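Local coordinates for protein luciferase-like monooxygenase (Streptomyces bottropensis, PDB 4US5) that probably acts as a flavin-dependent monooxygenase of the bacterial luciferase family, inserting oxygen into an organic substrate on a TIM-barrel scaffold, at residues 81-86 and 110-115; 34-39 and 68-73; 97-102 and 160-165; 186-191 and 200-205; 45-50 and 57-62. All coordinates share one frame; numbering follows the deposited sequence.

Interaction 1 of 5, residues 81-86 and 110-115. With NA (sodium ion), chain B.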
# COMPACT_ATOMS: atom_id res chain seq x y z
N LEU D 81 -6.90 -9.01 6.21
CA LEU D 81 -8.23 -9.60 6.32
C LEU D 81 -8.79 -10.02 4.95
O LEU D 81 -9.57 -9.31 4.32
CB LEU D 81 -9.13 -8.65 7.07
CG LEU D 81 -8.59 -8.18 8.43
CD1 LEU D 81 -9.59 -7.26 9.11
CD2 LEU D 81 -8.21 -9.35 9.37
N LEU D 82 -8.31 -11.16 4.48
CA LEU D 82 -8.48 -11.58 3.11
C LEU D 82 -9.96 -11.72 2.70
O LEU D 82 -10.29 -11.56 1.53
CB LEU D 82 -7.75 -12.89 2.87
CG LEU D 82 -7.81 -13.49 1.47
CD1 LEU D 82 -7.28 -12.52 0.42
CD2 LEU D 82 -7.04 -14.78 1.44
N SER D 83 -10.83 -12.03 3.66
CA SER D 83 -12.27 -12.17 3.33
C SER D 83 -12.87 -10.84 2.85
O SER D 83 -13.93 -10.84 2.25
CB SER D 83 -13.08 -12.82 4.47
OG SER D 83 -13.18 -11.91 5.52
N LEU D 84 -12.18 -9.72 3.06
CA LEU D 84 -12.67 -8.41 2.62
C LEU D 84 -12.22 -8.00 1.23
O LEU D 84 -12.67 -6.96 0.75
CB LEU D 84 -12.17 -7.32 3.55
CG LEU D 84 -12.47 -7.45 5.03
CD1 LEU D 84 -11.80 -6.28 5.74
CD2 LEU D 84 -13.97 -7.46 5.26
N TYR D 85 -11.30 -8.75 0.63
CA TYR D 85 -10.60 -8.32 -0.59
C TYR D 85 -10.58 -9.36 -1.65
O TYR D 85 -10.67 -10.55 -1.37
CB TYR D 85 -9.15 -7.98 -0.25
CG TYR D 85 -9.04 -7.00 0.85
CD1 TYR D 85 -9.56 -5.71 0.71
CD2 TYR D 85 -8.49 -7.35 2.07
CE1 TYR D 85 -9.47 -4.79 1.75
CE2 TYR D 85 -8.41 -6.45 3.11
CZ TYR D 85 -8.92 -5.19 2.97
OH TYR D 85 -8.79 -4.29 3.99
N SER D 86 -10.44 -8.93 -2.90
CA SER D 86 -10.14 -9.85 -3.99
C SER D 86 -8.80 -10.49 -3.73
O SER D 86 -7.82 -9.78 -3.47
CB SER D 86 -10.08 -9.09 -5.30
OG SER D 86 -9.38 -9.83 -6.28
N GLY D 110 -5.33 -13.06 8.09
CA GLY D 110 -6.15 -13.24 9.28
C GLY D 110 -7.65 -13.25 9.00
O GLY D 110 -8.11 -12.81 7.93
N ARG D 111 -8.42 -13.72 9.99
CA ARG D 111 -9.89 -13.80 9.89
C ARG D 111 -10.57 -12.48 10.14
O ARG D 111 -10.16 -11.70 11.02
CB ARG D 111 -10.49 -14.78 10.93
CG ARG D 111 -10.37 -16.25 10.62
CD ARG D 111 -11.40 -17.09 11.38
NE ARG D 111 -11.17 -16.99 12.84
CZ ARG D 111 -10.16 -17.56 13.51
NH1 ARG D 111 -9.28 -18.33 12.90
NH2 ARG D 111 -10.04 -17.36 14.81
N ALA D 112 -11.67 -12.25 9.41
CA ALA D 112 -12.40 -11.00 9.51
C ALA D 112 -13.66 -11.17 10.38
O ALA D 112 -14.56 -10.32 10.36
CB ALA D 112 -12.81 -10.53 8.13
N ASN D 113 -13.68 -12.24 11.18
CA ASN D 113 -14.85 -12.56 12.02
C ASN D 113 -15.09 -11.57 13.15
O ASN D 113 -16.17 -11.58 13.74
CB ASN D 113 -14.74 -13.98 12.59
CG ASN D 113 -13.56 -14.15 13.54
OD1 ASN D 113 -12.45 -13.67 13.29
ND2 ASN D 113 -13.79 -14.86 14.63
N ARG D 114 -14.11 -10.71 13.46
CA ARG D 114 -14.34 -9.69 14.49
C ARG D 114 -14.57 -8.30 13.91
O ARG D 114 -14.80 -7.35 14.66
CB ARG D 114 -13.20 -9.68 15.50
CG ARG D 114 -13.14 -10.96 16.33
CD ARG D 114 -12.11 -10.86 17.44
NE ARG D 114 -10.89 -10.11 17.10
CZ ARG D 114 -9.89 -10.61 16.38
NH1 ARG D 114 -9.97 -11.83 15.85
NH2 ARG D 114 -8.80 -9.87 16.16
N VAL D 115 -14.53 -8.17 12.59
CA VAL D 115 -14.85 -6.91 11.94
C VAL D 115 -16.32 -6.56 12.17
O VAL D 115 -17.24 -7.39 11.97
CB VAL D 115 -14.58 -6.92 10.42
CG1 VAL D 115 -14.98 -5.59 9.77
CG2 VAL D 115 -13.10 -7.20 10.15
NA NA B . -10.32 -12.79 6.34
O HOH W 1 -12.69 -14.65 7.46

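Interaction 2 of 5, residues 34-39 and 68-73. With P4G (1-ethoxy-2-(2-ethoxyethoxy)ethane), chain C.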
# COMPACT_ATOMS: atom_id res chain seq x y z
N LEU D 34 14.43 -0.34 15.72
CA LEU D 34 15.00 -0.94 16.95
C LEU D 34 15.01 -2.45 16.85
O LEU D 34 16.03 -3.10 17.12
CB LEU D 34 14.26 -0.50 18.20
CG LEU D 34 14.78 -1.09 19.54
CD1 LEU D 34 16.23 -0.67 19.80
CD2 LEU D 34 13.92 -0.66 20.71
N ALA D 35 13.88 -3.02 16.47
CA ALA D 35 13.74 -4.45 16.35
C ALA D 35 14.73 -5.02 15.31
O ALA D 35 15.27 -6.11 15.49
CB ALA D 35 12.31 -4.80 15.98
N ASP D 36 14.94 -4.29 14.21
CA ASP D 36 15.89 -4.69 13.18
C ASP D 36 17.29 -4.76 13.83
O ASP D 36 17.97 -5.78 13.74
CB ASP D 36 15.87 -3.66 12.03
CG ASP D 36 16.69 -4.08 10.80
OD1 ASP D 36 16.75 -5.25 10.46
OD2 ASP D 36 17.18 -3.17 10.13
N ARG D 37 17.68 -3.69 14.52
CA ARG D 37 19.01 -3.60 15.17
C ARG D 37 19.18 -4.66 16.24
O ARG D 37 20.26 -5.21 16.37
CB ARG D 37 19.23 -2.24 15.78
CG ARG D 37 19.45 -1.20 14.72
CD ARG D 37 19.90 0.15 15.24
NE ARG D 37 19.12 0.60 16.41
CZ ARG D 37 18.00 1.33 16.34
NH1 ARG D 37 17.50 1.73 15.17
NH2 ARG D 37 17.36 1.66 17.46
N LEU D 38 18.13 -4.96 16.99
CA LEU D 38 18.24 -5.90 18.13
C LEU D 38 18.24 -7.37 17.76
O LEU D 38 18.59 -8.21 18.59
CB LEU D 38 17.14 -5.64 19.16
CG LEU D 38 17.27 -4.35 19.96
CD1 LEU D 38 16.05 -4.19 20.85
CD2 LEU D 38 18.55 -4.32 20.80
N GLY D 39 17.81 -7.70 16.55
CA GLY D 39 17.79 -9.07 16.09
C GLY D 39 16.45 -9.80 16.16
O GLY D 39 16.40 -11.02 16.12
N ALA D 68 11.62 -0.26 3.78
CA ALA D 68 12.64 0.70 3.30
C ALA D 68 13.51 1.24 4.42
O ALA D 68 14.59 1.76 4.16
CB ALA D 68 11.97 1.87 2.59
N GLU D 69 13.01 1.16 5.67
CA GLU D 69 13.69 1.67 6.83
C GLU D 69 14.52 0.62 7.59
O GLU D 69 15.15 0.95 8.58
CB GLU D 69 12.67 2.23 7.80
CG GLU D 69 11.84 3.38 7.24
CD GLU D 69 12.57 4.68 7.28
OE1 GLU D 69 13.65 4.75 7.91
OE2 GLU D 69 12.05 5.66 6.68
N THR D 70 14.49 -0.61 7.13
CA THR D 70 15.16 -1.74 7.79
C THR D 70 15.87 -2.60 6.77
O THR D 70 15.61 -2.50 5.58
CB THR D 70 14.12 -2.62 8.50
OG1 THR D 70 13.12 -3.02 7.55
CG2 THR D 70 13.47 -1.87 9.61
N SER D 71 16.78 -3.46 7.23
CA SER D 71 17.60 -4.29 6.31
C SER D 71 17.55 -5.76 6.53
O SER D 71 17.58 -6.51 5.58
CB SER D 71 19.07 -3.86 6.46
OG SER D 71 19.17 -2.47 6.18
N GLY D 72 17.51 -6.21 7.79
CA GLY D 72 17.57 -7.66 8.06
C GLY D 72 16.27 -8.30 8.48
O GLY D 72 15.96 -9.42 8.09
N ILE D 73 15.49 -7.59 9.27
CA ILE D 73 14.22 -8.10 9.74
C ILE D 73 13.24 -8.32 8.58
O ILE D 73 13.20 -7.55 7.63
CB ILE D 73 13.64 -7.13 10.80
CG1 ILE D 73 12.55 -7.77 11.67
CG2 ILE D 73 13.15 -5.84 10.14
CD1 ILE D 73 12.27 -6.95 12.90
C8 P4G C . 15.75 3.38 1.43
C7 P4G C . 16.19 2.11 0.71
O4 P4G C . 15.67 0.91 1.32
C6 P4G C . 14.89 -0.02 0.51
C5 P4G C . 15.67 -0.72 -0.63
O3 P4G C . 15.19 -2.07 -0.86
C4 P4G C . 15.81 -2.73 -1.98
C3 P4G C . 16.22 -4.17 -1.64
O2 P4G C . 15.17 -4.82 -0.90
C2 P4G C . 15.51 -5.30 0.41
C1 P4G C . 15.72 -4.14 1.35
O HOH W 2 16.74 -0.54 10.76

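Interaction 3 of 5, residues 97-102 and 160-165. With P4G (1-ethoxy-2-(2-ethoxyethoxy)ethane), chain C.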
# COMPACT_ATOMS: atom_id res chain seq x y z
N LEU D 97 5.26 -5.44 -3.22
CA LEU D 97 6.17 -5.38 -2.07
C LEU D 97 7.40 -6.28 -2.26
O LEU D 97 8.53 -5.87 -2.00
CB LEU D 97 5.43 -5.76 -0.79
CG LEU D 97 4.46 -4.69 -0.29
CD1 LEU D 97 3.54 -5.26 0.80
CD2 LEU D 97 5.19 -3.50 0.27
N HIS D 98 7.17 -7.50 -2.74
CA HIS D 98 8.25 -8.45 -2.98
C HIS D 98 9.22 -7.93 -4.03
O HIS D 98 10.42 -8.10 -3.90
CB HIS D 98 7.66 -9.80 -3.39
CG HIS D 98 8.66 -10.79 -3.86
ND1 HIS D 98 9.53 -11.43 -3.01
CD2 HIS D 98 8.94 -11.26 -5.10
CE1 HIS D 98 10.31 -12.24 -3.70
NE2 HIS D 98 9.97 -12.16 -4.97
N ALA D 99 8.69 -7.26 -5.07
CA ALA D 99 9.52 -6.68 -6.08
C ALA D 99 10.38 -5.53 -5.57
O ALA D 99 11.50 -5.34 -6.06
CB ALA D 99 8.67 -6.24 -7.28
N LEU D 100 9.89 -4.79 -4.59
CA LEU D 100 10.67 -3.78 -3.91
C LEU D 100 11.68 -4.35 -2.91
O LEU D 100 12.76 -3.80 -2.73
CB LEU D 100 9.74 -2.82 -3.19
CG LEU D 100 9.00 -1.80 -4.07
CD1 LEU D 100 8.00 -1.03 -3.23
CD2 LEU D 100 10.00 -0.84 -4.69
N TYR D 101 11.29 -5.42 -2.21
CA TYR D 101 12.00 -5.93 -1.05
C TYR D 101 12.17 -7.43 -1.19
O TYR D 101 11.50 -8.22 -0.48
CB TYR D 101 11.21 -5.55 0.23
CG TYR D 101 10.86 -4.09 0.31
CD1 TYR D 101 11.88 -3.11 0.45
CD2 TYR D 101 9.54 -3.66 0.21
CE1 TYR D 101 11.59 -1.77 0.47
CE2 TYR D 101 9.23 -2.31 0.22
CZ TYR D 101 10.25 -1.37 0.37
OH TYR D 101 9.93 -0.05 0.38
N PRO D 102 13.03 -7.87 -2.14
CA PRO D 102 13.05 -9.26 -2.54
C PRO D 102 13.31 -10.23 -1.37
O PRO D 102 14.21 -10.02 -0.59
CB PRO D 102 14.18 -9.32 -3.58
CG PRO D 102 14.87 -8.02 -3.52
CD PRO D 102 13.88 -7.04 -3.01
N PRO D 160 3.57 -7.41 -10.38
CA PRO D 160 4.77 -7.61 -11.18
C PRO D 160 5.33 -9.02 -10.95
O PRO D 160 5.48 -9.44 -9.80
CB PRO D 160 5.72 -6.55 -10.66
CG PRO D 160 5.27 -6.27 -9.28
CD PRO D 160 3.84 -6.67 -9.15
N ARG D 161 5.68 -9.71 -12.03
CA ARG D 161 6.32 -11.02 -11.95
C ARG D 161 7.78 -10.88 -11.56
O ARG D 161 8.50 -10.08 -12.14
CB ARG D 161 6.25 -11.75 -13.29
CG ARG D 161 4.85 -11.90 -13.83
CD ARG D 161 4.78 -12.68 -15.13
NE ARG D 161 4.71 -14.14 -14.95
CZ ARG D 161 4.62 -15.02 -15.94
NH1 ARG D 161 4.60 -14.60 -17.20
NH2 ARG D 161 4.55 -16.32 -15.68
N MSE D 162 8.21 -11.64 -10.56
CA MSE D 162 9.62 -11.76 -10.20
C MSE D 162 9.80 -13.15 -9.61
O MSE D 162 8.83 -13.74 -9.12
CB MSE D 162 10.06 -10.82 -9.08
CG MSE D 162 10.10 -9.34 -9.46
SE MSE D 162 11.37 -9.02 -10.94
CE MSE D 162 13.05 -9.15 -9.91
N PRO D 163 11.03 -13.69 -9.66
CA PRO D 163 11.27 -14.99 -9.00
C PRO D 163 10.90 -14.93 -7.53
O PRO D 163 11.15 -13.91 -6.84
CB PRO D 163 12.77 -15.20 -9.16
CG PRO D 163 13.13 -14.42 -10.39
CD PRO D 163 12.25 -13.19 -10.33
N GLY D 164 10.38 -16.04 -7.04
CA GLY D 164 10.00 -16.16 -5.62
C GLY D 164 8.74 -15.36 -5.33
O GLY D 164 7.99 -14.99 -6.22
N GLY D 165 8.50 -15.09 -4.06
CA GLY D 165 7.30 -14.38 -3.68
C GLY D 165 7.22 -14.19 -2.18
O GLY D 165 8.11 -14.64 -1.45
C8 P4G C . 15.75 3.38 1.43
C7 P4G C . 16.19 2.11 0.71
O4 P4G C . 15.67 0.91 1.32
C6 P4G C . 14.89 -0.02 0.51
C5 P4G C . 15.67 -0.72 -0.63
O3 P4G C . 15.19 -2.07 -0.86
C4 P4G C . 15.81 -2.73 -1.98
C3 P4G C . 16.22 -4.17 -1.64
O2 P4G C . 15.17 -4.82 -0.90
C2 P4G C . 15.51 -5.30 0.41
C1 P4G C . 15.72 -4.14 1.35

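Interaction 4 of 5, residues 186-191 and 200-205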
# COMPACT_ATOMS: atom_id res chain seq x y z
N LEU D 186 0.49 -24.76 5.85
CA LEU D 186 0.92 -23.36 6.01
C LEU D 186 1.59 -23.11 7.34
O LEU D 186 1.18 -23.67 8.35
CB LEU D 186 -0.27 -22.43 5.90
CG LEU D 186 -0.82 -22.29 4.48
CD1 LEU D 186 -2.15 -21.59 4.52
CD2 LEU D 186 0.18 -21.57 3.59
N PRO D 187 2.60 -22.23 7.35
CA PRO D 187 3.06 -21.67 8.61
C PRO D 187 1.89 -21.01 9.34
O PRO D 187 0.98 -20.47 8.70
CB PRO D 187 4.11 -20.62 8.18
CG PRO D 187 4.53 -21.04 6.82
CD PRO D 187 3.31 -21.65 6.19
N TYR D 188 1.91 -21.07 10.67
CA TYR D 188 0.74 -20.74 11.47
C TYR D 188 1.13 -19.95 12.67
O TYR D 188 2.10 -20.28 13.35
CB TYR D 188 0.08 -22.03 11.93
CG TYR D 188 -1.19 -21.84 12.73
CD1 TYR D 188 -2.30 -21.23 12.18
CD2 TYR D 188 -1.29 -22.34 14.02
CE1 TYR D 188 -3.46 -21.07 12.90
CE2 TYR D 188 -2.46 -22.20 14.75
CZ TYR D 188 -3.54 -21.57 14.19
OH TYR D 188 -4.71 -21.44 14.90
N ALA D 189 0.42 -18.86 12.91
CA ALA D 189 0.65 -18.02 14.08
C ALA D 189 -0.63 -17.94 14.87
O ALA D 189 -1.65 -17.47 14.38
CB ALA D 189 1.09 -16.61 13.67
N TYR D 190 -0.58 -18.40 16.11
CA TYR D 190 -1.77 -18.42 16.97
C TYR D 190 -1.78 -17.25 17.90
O TYR D 190 -0.81 -17.01 18.63
CB TYR D 190 -1.82 -19.72 17.78
CG TYR D 190 -3.12 -19.86 18.57
CD1 TYR D 190 -4.22 -20.44 17.97
CD2 TYR D 190 -3.23 -19.38 19.87
CE1 TYR D 190 -5.42 -20.54 18.64
CE2 TYR D 190 -4.43 -19.49 20.56
CZ TYR D 190 -5.52 -20.07 19.93
OH TYR D 190 -6.72 -20.19 20.61
N ALA D 191 -2.89 -16.51 17.90
CA ALA D 191 -3.04 -15.33 18.79
C ALA D 191 -3.51 -15.74 20.17
O ALA D 191 -4.71 -15.65 20.51
CB ALA D 191 -4.00 -14.31 18.17
N ARG D 200 -3.25 -24.20 23.85
CA ARG D 200 -2.61 -25.52 23.86
C ARG D 200 -3.23 -26.46 22.82
O ARG D 200 -2.51 -27.09 22.03
CB ARG D 200 -2.69 -26.15 25.26
CG ARG D 200 -2.08 -27.54 25.36
CD ARG D 200 -2.23 -28.12 26.76
NE ARG D 200 -1.33 -27.53 27.73
CZ ARG D 200 -0.05 -27.85 27.87
NH1 ARG D 200 0.52 -28.76 27.11
NH2 ARG D 200 0.68 -27.22 28.77
N GLU D 201 -4.56 -26.55 22.79
CA GLU D 201 -5.22 -27.46 21.88
C GLU D 201 -4.95 -27.09 20.43
O GLU D 201 -4.68 -27.95 19.59
CB GLU D 201 -6.74 -27.50 22.15
CG GLU D 201 -7.49 -28.42 21.21
CD GLU D 201 -9.01 -28.43 21.42
OE1 GLU D 201 -9.52 -27.79 22.37
OE2 GLU D 201 -9.69 -29.08 20.60
N ALA D 202 -5.05 -25.79 20.14
CA ALA D 202 -4.82 -25.30 18.78
C ALA D 202 -3.42 -25.64 18.29
O ALA D 202 -3.26 -26.16 17.19
CB ALA D 202 -5.07 -23.80 18.70
N MSE D 203 -2.41 -25.37 19.11
CA MSE D 203 -1.02 -25.61 18.69
C MSE D 203 -0.74 -27.09 18.60
O MSE D 203 0.00 -27.53 17.72
CB MSE D 203 -0.07 -24.87 19.63
CG MSE D 203 -0.27 -23.34 19.57
SE MSE D 203 0.54 -22.63 17.88
CE MSE D 203 2.35 -22.28 18.56
N ASP D 204 -1.34 -27.89 19.50
CA ASP D 204 -1.25 -29.35 19.39
C ASP D 204 -1.84 -29.84 18.09
O ASP D 204 -1.23 -30.66 17.38
CB ASP D 204 -1.99 -30.03 20.56
CG ASP D 204 -1.18 -30.01 21.86
OD1 ASP D 204 0.03 -29.67 21.81
OD2 ASP D 204 -1.76 -30.33 22.92
N THR D 205 -3.04 -29.35 17.78
CA THR D 205 -3.78 -29.78 16.60
C THR D 205 -3.04 -29.42 15.31
O THR D 205 -2.96 -30.24 14.37
CB THR D 205 -5.18 -29.13 16.60
OG1 THR D 205 -5.93 -29.62 17.71
CG2 THR D 205 -5.94 -29.46 15.32

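Interaction 5 of 5, residues 45-50 and 57-62. With NA (sodium ion), chain E; NA (sodium ion), chain F.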
# COMPACT_ATOMS: atom_id res chain seq x y z
N VAL D 45 2.53 -6.09 10.76
CA VAL D 45 1.63 -4.97 10.96
C VAL D 45 0.19 -5.51 10.82
O VAL D 45 -0.13 -6.20 9.83
CB VAL D 45 1.85 -3.85 9.90
CG1 VAL D 45 0.91 -2.68 10.16
CG2 VAL D 45 3.30 -3.36 9.93
N ALA D 46 -0.63 -5.25 11.83
CA ALA D 46 -1.97 -5.79 11.90
C ALA D 46 -2.96 -4.85 11.23
O ALA D 46 -2.63 -3.70 10.94
CB ALA D 46 -2.37 -6.02 13.35
N GLU D 47 -4.13 -5.38 10.90
CA GLU D 47 -5.16 -4.61 10.20
C GLU D 47 -6.31 -4.40 11.15
O GLU D 47 -6.91 -5.39 11.61
CB GLU D 47 -5.64 -5.38 8.98
CG GLU D 47 -6.77 -4.72 8.22
CD GLU D 47 -7.02 -5.33 6.86
OE1 GLU D 47 -6.10 -5.97 6.28
OE2 GLU D 47 -8.15 -5.14 6.33
N HIS D 48 -6.61 -3.14 11.44
CA HIS D 48 -7.74 -2.75 12.29
C HIS D 48 -8.49 -1.60 11.66
O HIS D 48 -7.89 -0.56 11.35
CB HIS D 48 -7.25 -2.33 13.67
CG HIS D 48 -6.67 -3.47 14.47
ND1 HIS D 48 -7.46 -4.36 15.15
CD2 HIS D 48 -5.39 -3.87 14.65
CE1 HIS D 48 -6.69 -5.28 15.72
NE2 HIS D 48 -5.43 -5.00 15.44
N HIS D 49 -9.81 -1.75 11.58
CA HIS D 49 -10.67 -0.76 10.91
C HIS D 49 -11.52 0.01 11.90
O HIS D 49 -12.08 -0.59 12.84
CB HIS D 49 -11.58 -1.48 9.93
CG HIS D 49 -10.86 -2.15 8.82
ND1 HIS D 49 -10.58 -1.50 7.65
CD2 HIS D 49 -10.45 -3.44 8.64
CE1 HIS D 49 -9.97 -2.33 6.82
NE2 HIS D 49 -9.87 -3.50 7.40
N ALA D 50 -11.66 1.31 11.67
CA ALA D 50 -12.66 2.13 12.36
C ALA D 50 -12.52 2.11 13.90
O ALA D 50 -13.53 2.15 14.63
CB ALA D 50 -14.06 1.69 11.97
N PRO D 57 -5.40 0.66 9.30
CA PRO D 57 -6.35 -0.15 8.58
C PRO D 57 -5.80 -0.81 7.33
O PRO D 57 -6.43 -1.72 6.78
CB PRO D 57 -7.45 0.85 8.21
CG PRO D 57 -6.72 2.14 8.06
CD PRO D 57 -5.55 2.09 9.00
N ALA D 58 -4.63 -0.32 6.88
CA ALA D 58 -4.02 -0.74 5.63
C ALA D 58 -2.54 -1.10 5.91
O ALA D 58 -1.63 -0.29 5.66
CB ALA D 58 -4.10 0.37 4.59
N PRO D 59 -2.31 -2.31 6.44
CA PRO D 59 -0.95 -2.70 6.82
C PRO D 59 0.04 -2.62 5.66
O PRO D 59 1.22 -2.27 5.86
CB PRO D 59 -1.12 -4.13 7.32
CG PRO D 59 -2.47 -4.58 6.83
CD PRO D 59 -3.29 -3.35 6.77
N GLU D 60 -0.42 -2.91 4.45
CA GLU D 60 0.43 -2.87 3.27
C GLU D 60 1.18 -1.52 3.12
O GLU D 60 2.31 -1.48 2.58
CB GLU D 60 -0.36 -3.25 2.03
CG GLU D 60 -1.45 -2.26 1.61
CD GLU D 60 -2.82 -2.47 2.29
OE1 GLU D 60 -2.90 -3.13 3.37
OE2 GLU D 60 -3.83 -2.00 1.70
N ILE D 61 0.56 -0.43 3.53
CA ILE D 61 1.18 0.90 3.37
C ILE D 61 2.33 1.06 4.34
O ILE D 61 3.40 1.51 3.99
CB ILE D 61 0.14 2.03 3.59
CG1 ILE D 61 -0.97 1.94 2.50
CG2 ILE D 61 0.81 3.39 3.58
CD1 ILE D 61 -0.46 2.02 1.08
N LEU D 62 2.09 0.68 5.60
CA LEU D 62 3.15 0.73 6.58
C LEU D 62 4.27 -0.28 6.28
O LEU D 62 5.45 0.03 6.50
CB LEU D 62 2.57 0.52 8.00
CG LEU D 62 3.46 0.99 9.14
CD1 LEU D 62 3.81 2.44 9.05
CD2 LEU D 62 2.80 0.69 10.50
NA NA E . -5.32 -4.72 3.92
NA NA F . -8.50 1.63 13.12
O HOH W 3 -5.76 -5.64 1.43

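Interaction 1 of 5, residues 81-86 and 110-115
Leu81, where strand 74-81 runs into its loop, spreads its two methyls over Val115 and the backbone of Arg111 in the loop after strand 105-110. CD1 of Leu81 meets Val115 CG2 at 3.7 Å, the two side chains slanting across one another, while CD2 lies 3.5 Å from Arg111 O. The methyl of Ala112 touches Leu81 CB and, more loosely, Leu84 CD2. The polar links are indirect. Gly110 O binds a sodium ion at 2.7 Å, and Ser83 lies beside the same ion, its OG 3.1 Å from the metal. A water accepts from Ala112 N at 3.3 Å and is weakly linked to Ser83 OG. A CA-H...O contact runs from Leu81 CA to Gly110 O, nearly straight at 169° about the hydrogen. With no direct hydrogen bond across it, the contact rests on leucine packing, and the bound cation would probably polarise the carbonyl of Gly110, which Leu81 CA approaches from the other loop.

Interaction 2 of 5, residues 34-39 and 68-73
Asp36, near the C-terminal end of helix 21-38, receives three consecutive backbone N-H groups of the loop 68-73 on its carboxylate. OD1 takes two of them: Gly72 N at 2.9 Å through the syn lone pair, and Ile73 N, also at 2.9 Å, on the anti side and 30° out of the carboxylate plane. OD2 accepts from Ser71 N at 2.9 Å, this donor standing above the plane. A water then donates to Asp36 OD2 at 2.7 Å and to Glu69 O, carrying the network two residues further back along the loop. The group reaches the loop because CG is anti to the backbone N (chi1 -172°), which sends the carboxylate out from the helix. Apolar atoms close in around its stem: Thr70 CG2 lies 3.8 Å from Asp36 CB, Ile73 CG2 packs on the same carbon, and Ile73 CD1 reaches Ala35 CB at 3.8 Å. Further out, Thr70 OG1 is hydrogen-bonded to Ile66 O and to Arg104, which also bonds Ile73 O, giving the loop a second anchor. Helix 21-38 ends just beyond Asp36 in a Schellman motif at Gly39. Three N-H donors and a water on one buried carboxylate would probably stabilise its negative charge, and are likely to hold the loop's path into strand 74-81.

Interaction 3 of 5, residues 97-102 and 160-165
The imidazole of His98 lies flat against the backbone of Gly165, whose CA sits 3.6 Å from the ring centroid and only 4° off the ring normal, a CH-pi contact over the face. At the edge of the same ring NE2 donates to Pro163 O at 2.8 Å, nearly straight (168°) and close to the ring plane. Having CG anti to the backbone N (chi1 172°) swings the ring off helix 87-100 towards the loop 160-165. A leucine in place of His98 would probably leave Pro163 O without its donor and Gly165 without the flat surface it rests on. Beside the ring, the methyl of Ala99 touches both Pro160 CG at 3.9 Å and CG of selenomethionine Met162 at 4.1 Å. Arg95, on the same helix, adds hydrogen bonds to Pro160 O and Gly164 O, while Ala22 of the neighbouring subunit packs on Met162. On the far side of the segment, Leu100, Tyr101 and Pro102 line the pocket of the bound polyether. The arrangement joins the end of a barrel helix to the loop entering strand 167-172 of the TIM barrel, next to the subunit interface.

Interaction 4 of 5, residues 186-191 and 200-205
This contact joins the first strand and the helix of a beta-alpha-beta unit of the TIM barrel (strand 188-191, helix 199-209, strand 221-229), Tyr188 and Tyr190 of the strand meeting Ala202 and Met203 of the helix. Strand and helix run almost exactly antiparallel, at 172°, the axes of 188-191 and 200-205 approaching to 9.6 Å, as expected when the chain leaves a barrel strand and returns along its outer side. Both tyrosines point their CB toward the helix, while Ala189 between them points away from the helix and touches Leu171 and Ile222 of the flanking strands. The ring of Tyr190 carries the closest contact: its CE1 lies 3.3 Å from Ala202 CB, the methyl approaching obliquely. CG of Tyr190 is anti to the backbone N (chi1 -173°), which carries the ring out to the helix, and its hydroxyl is bonded to Thr195 O in the intervening loop. Met203, a selenomethionine, bends at chi2 and chi3 so that SE comes to the strand; it makes a Met-aromatic contact with Tyr188, 5.4 Å from the ring centroid and well off the ring normal. Tyr188 OH is held by Ser177 OG of the preceding helix, so the two hydroxyls at this buried interface both have partners. No hydrogen bond crosses between strand and helix. The selenium also touches the stem of the second tyrosine, Met203 SE lying 3.7 Å from Tyr190 CB.

Interaction 5 of 5, residues 45-50 and 57-62
Apolar packing begins where Val45 CG1 meets Pro59 CB at 3.8 Å and Leu62 CD2 at 3.9 Å, the valine and leucine crossing at about a right angle. Glu47 CB rests on the ring of Pro59, and His49 lies obliquely against Pro57. Weaker polar contact comes from Pro57 CA, 3.2 Å from His48 O. A metal site also bridges the segments: one sodium ion is shared by Glu47 OE1 at 2.8 Å, Glu60 OE1 at 2.9 Å and a water, and probably eases the repulsion between the two carboxylates. A second sodium ion joins His48 O to Glu51, Asn54 and Ser159 of the neighbouring subunit. No hydrogen bond crosses the segments; within the loop, His49 NE2 donates to the anti lone pair of Glu47 OE2 at 2.6 Å. A phenylalanine in place of His49 would probably leave this oxygen without one donor and Glu92 of the neighbouring subunit without its bond to ND1. The contact joins the loop after strand 42-45 to the start of helix 59-68, with strand 74-81 beside Glu47 and helix 117-124 against His49.

Overall arrangement
Interactions 2, 4 and 5 are buried; interactions 1 and 3 are only partly so. All five belong to the one TIM-barrel fold. Interaction 1 joins two loops and interaction 5 a loop and a helix start; both bind sodium and they meet directly, Glu47 accepting hydrogen bonds from Leu81 N and Tyr85 OH. Interactions 2 and 3 both border the polyether and touch through Ala68 and Tyr101, yet one rests on a carboxylate gathering backbone N-H groups and the other on a histidine ring. Interaction 5 is nested in the chain loop closed by interaction 2, and both involve helix 59-68 or the loop after it. Interaction 4, across the chain's centre from interaction 5, has no hydrogen bond between strand and helix, only methyl, selenium and ring packing.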